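Local coordinates for Serine/threonine-protein kinase PknI (Mycobacterium tuberculosis, PDB 5XLM) that phosphorylates proteins on serine and threonine, slows mycobacterial growth within the infected host and, independently of phosphorylation, activates the peroxidase activity of Rv2159c during oxidative stress, at residues F100-G105 / L136-Q141. Sequence-based numbering, arbitrary orientation.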
ATOM      1  N   PHE A 100       8.021   0.585  -2.494  1.00 40.64           N
ATOM      2  CA  PHE A 100       7.220   1.797  -2.559  1.00 38.98           C
ATOM      3  C   PHE A 100       7.214   2.480  -1.198  1.00 30.97           C
ATOM      4  O   PHE A 100       7.405   1.845  -0.157  1.00 32.71           O
ATOM      5  CB  PHE A 100       5.788   1.502  -3.035  1.00 34.87           C
ATOM      6  CG  PHE A 100       4.891   0.901  -1.983  1.00 37.15           C
ATOM      7  CD1 PHE A 100       4.865  -0.468  -1.774  1.00 33.53           C
ATOM      8  CD2 PHE A 100       4.049   1.704  -1.231  1.00 35.86           C
ATOM      9  CE1 PHE A 100       4.029  -1.021  -0.819  1.00 34.82           C
ATOM     10  CE2 PHE A 100       3.216   1.156  -0.272  1.00 32.77           C
ATOM     11  CZ  PHE A 100       3.206  -0.208  -0.067  1.00 38.60           C
ATOM     12  N   LEU A 101       7.007   3.791  -1.221  1.00 31.34           N
ATOM     13  CA  LEU A 101       7.129   4.624  -0.035  1.00 28.71           C
ATOM     14  C   LEU A 101       5.775   5.207   0.335  1.00 32.23           C
ATOM     15  O   LEU A 101       4.964   5.523  -0.540  1.00 31.16           O
ATOM     16  CB  LEU A 101       8.138   5.753  -0.269  1.00 37.67           C
ATOM     17  CG  LEU A 101       9.431   5.340  -0.979  1.00 52.00           C
ATOM     18  CD1 LEU A 101      10.306   6.549  -1.271  1.00 57.39           C
ATOM     19  CD2 LEU A 101      10.197   4.309  -0.156  1.00 48.68           C
ATOM     20  N   MET A 102       5.533   5.347   1.636  1.00 25.46           N
ATOM     21  CA  MET A 102       4.330   5.996   2.135  1.00 34.67           C
ATOM     22  C   MET A 102       4.713   7.102   3.105  1.00 23.04           C
ATOM     23  O   MET A 102       5.651   6.954   3.895  1.00 32.75           O
ATOM     24  CB  MET A 102       3.386   5.003   2.821  1.00 23.43           C
ATOM     25  CG  MET A 102       3.026   3.804   1.971  1.00 24.65           C
ATOM     26  SD  MET A 102       1.644   2.858   2.632  1.00 24.49           S
ATOM     27  CE  MET A 102       0.268   3.912   2.180  1.00 28.47           C
ATOM     28  N   GLN A 103       3.986   8.212   3.032  1.00 23.03           N
ATOM     29  CA  GLN A 103       4.190   9.356   3.907  1.00 23.32           C
ATOM     30  C   GLN A 103       2.920   9.584   4.712  1.00 20.46           C
ATOM     31  O   GLN A 103       1.823   9.633   4.144  1.00 20.85           O
ATOM     32  CB  GLN A 103       4.546  10.608   3.100  1.00 24.16           C
ATOM     33  CG  GLN A 103       4.769  11.852   3.939  1.00 35.95           C
ATOM     34  CD  GLN A 103       5.298  13.014   3.119  1.00 49.03           C
ATOM     35  OE1 GLN A 103       5.577  12.873   1.925  1.00 55.74           O
ATOM     36  NE2 GLN A 103       5.440  14.171   3.756  1.00 49.12           N
ATOM     37  N   PHE A 104       3.062   9.707   6.029  1.00 19.34           N
ATOM     38  CA  PHE A 104       1.910   9.975   6.876  1.00 23.73           C
ATOM     39  C   PHE A 104       1.609  11.467   6.881  1.00 24.58           C
ATOM     40  O   PHE A 104       2.501  12.294   7.096  1.00 24.35           O
ATOM     41  CB  PHE A 104       2.138   9.482   8.302  1.00 19.23           C
ATOM     42  CG  PHE A 104       0.879   9.426   9.126  1.00 23.81           C
ATOM     43  CD1 PHE A 104       0.061   8.312   9.082  1.00 26.13           C
ATOM     44  CD2 PHE A 104       0.506  10.492   9.932  1.00 29.22           C
ATOM     45  CE1 PHE A 104      -1.104   8.252   9.829  1.00 31.51           C
ATOM     46  CE2 PHE A 104      -0.657  10.440  10.686  1.00 25.85           C
ATOM     47  CZ  PHE A 104      -1.465   9.318  10.633  1.00 23.87           C
ATOM     48  N   GLY A 105       0.348  11.803   6.636  1.00 22.40           N
ATOM     49  CA  GLY A 105      -0.092  13.182   6.593  1.00 19.42           C
ATOM     50  C   GLY A 105      -1.600  13.259   6.512  1.00 24.96           C
ATOM     51  O   GLY A 105      -2.230  12.435   5.841  1.00 21.98           O
ATOM     52  N   LEU A 136      -1.878   4.324  -2.997  1.00 20.57           N
ATOM     53  CA  LEU A 136      -2.491   3.588  -1.901  1.00 21.84           C
ATOM     54  C   LEU A 136      -2.631   4.510  -0.698  1.00 20.98           C
ATOM     55  O   LEU A 136      -1.668   5.175  -0.303  1.00 19.83           O
ATOM     56  CB  LEU A 136      -1.660   2.359  -1.530  1.00 25.81           C
ATOM     57  CG  LEU A 136      -2.235   1.482  -0.417  1.00 25.20           C
ATOM     58  CD1 LEU A 136      -3.602   0.949  -0.811  1.00 22.21           C
ATOM     59  CD2 LEU A 136      -1.287   0.341  -0.079  1.00 21.50           C
ATOM     60  N   ALA A 137      -3.830   4.556  -0.129  1.00 17.59           N
ATOM     61  CA  ALA A 137      -4.084   5.286   1.104  1.00 16.33           C
ATOM     62  C   ALA A 137      -4.473   4.283   2.176  1.00 19.55           C
ATOM     63  O   ALA A 137      -5.328   3.424   1.943  1.00 16.99           O
ATOM     64  CB  ALA A 137      -5.186   6.332   0.922  1.00 16.44           C
ATOM     65  N   LEU A 138      -3.833   4.381   3.339  1.00 16.52           N
ATOM     66  CA  LEU A 138      -4.102   3.489   4.461  1.00 18.51           C
ATOM     67  C   LEU A 138      -4.322   4.325   5.710  1.00 20.99           C
ATOM     68  O   LEU A 138      -3.428   5.069   6.129  1.00 21.78           O
ATOM     69  CB  LEU A 138      -2.956   2.497   4.671  1.00 16.00           C
ATOM     70  CG  LEU A 138      -2.770   1.445   3.579  1.00 22.22           C
ATOM     71  CD1 LEU A 138      -1.585   0.558   3.905  1.00 20.49           C
ATOM     72  CD2 LEU A 138      -4.037   0.618   3.412  1.00 20.72           C
ATOM     73  N   ARG A 139      -5.507   4.203   6.304  1.00 22.13           N
ATOM     74  CA  ARG A 139      -5.848   4.971   7.488  1.00 18.49           C
ATOM     75  C   ARG A 139      -5.732   4.090   8.719  1.00 27.66           C
ATOM     76  O   ARG A 139      -6.368   3.026   8.769  1.00 28.37           O
ATOM     77  CB  ARG A 139      -7.257   5.540   7.372  1.00 21.10           C
ATOM     78  CG  ARG A 139      -7.394   6.586   6.280  1.00 18.75           C
ATOM     79  CD  ARG A 139      -8.171   6.073   5.079  1.00 18.67           C
ATOM     80  NE  ARG A 139      -8.078   6.989   3.943  1.00 20.56           N
ATOM     81  CZ  ARG A 139      -8.794   6.877   2.828  1.00 23.00           C
ATOM     82  NH1 ARG A 139      -9.669   5.890   2.699  1.00 20.96           N
ATOM     83  NH2 ARG A 139      -8.638   7.755   1.843  1.00 27.19           N
ATOM     84  N   PRO A 140      -4.948   4.479   9.722  1.00 21.87           N
ATOM     85  CA  PRO A 140      -4.806   3.639  10.918  1.00 26.37           C
ATOM     86  C   PRO A 140      -6.118   3.564  11.682  1.00 37.76           C
ATOM     87  O   PRO A 140      -6.721   4.588  12.009  1.00 39.14           O
ATOM     88  CB  PRO A 140      -3.722   4.355  11.736  1.00 22.36           C
ATOM     89  CG  PRO A 140      -3.061   5.302  10.775  1.00 31.45           C
ATOM     90  CD  PRO A 140      -4.123   5.693   9.797  1.00 16.64           C
ATOM     91  N   GLN A 141      -6.535   2.340  11.971  1.00 42.36           N
ATOM     92  CA  GLN A 141      -7.725   2.098  12.760  1.00 47.66           C
ATOM     93  C   GLN A 141      -7.305   2.142  14.226  1.00 57.64           C
ATOM     94  O   GLN A 141      -6.121   1.988  14.538  1.00 50.43           O
ATOM     95  CB  GLN A 141      -8.378   0.772  12.387  1.00 40.35           C
ATOM     96  CG  GLN A 141      -8.922   0.768  10.970  1.00 34.14           C
ATOM     97  CD  GLN A 141      -9.635   2.062  10.624  1.00 41.96           C
ATOM     98  OE1 GLN A 141     -10.541   2.494  11.332  1.00 52.30           O
ATOM     99  NE2 GLN A 141      -9.227   2.687   9.526  1.00 39.53           N
TER
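Met102 reaches from strand 100-105 to Leu136 and Leu138 of strand 131-140 in the extracellular sensor domain. Its CB starts toward that strand, and CG, beside the backbone N (chi1 -54°), passes 3.5 Å from CE2 of Phe100 on its own strand. SD then lies 4.2 Å from Leu138 CD1, the two side chains crossing at about a right angle. A bend at chi3 (76°) brings the methyl CE to 3.4 Å from the carbonyl O of Leu136, while Leu138 CG (4.2 Å) and Leu136 CG (4.3 Å) also border it. One methyl thus packs against a backbone carbonyl and two leucine side chains in the buried interior. Farther along, with CG opposite the backbone N, the Phe104 ring turns its edge to Pro140, Phe104 CE1 lying 3.7 Å from Pro140 CG; Pro140 CD lies in the ring plane. Trp109 meets the Phe104 ring edge-to-face. Segments 100-105 and 136-140 run in broadly the same direction, 46° apart, because each pairs antiparallel with strand 108-117 between them. Strand 77-83 borders 100-105 on its other edge, strand 146-154 borders 131-140, and the successive pairings close through strand 38-51 into an antiparallel beta barrel.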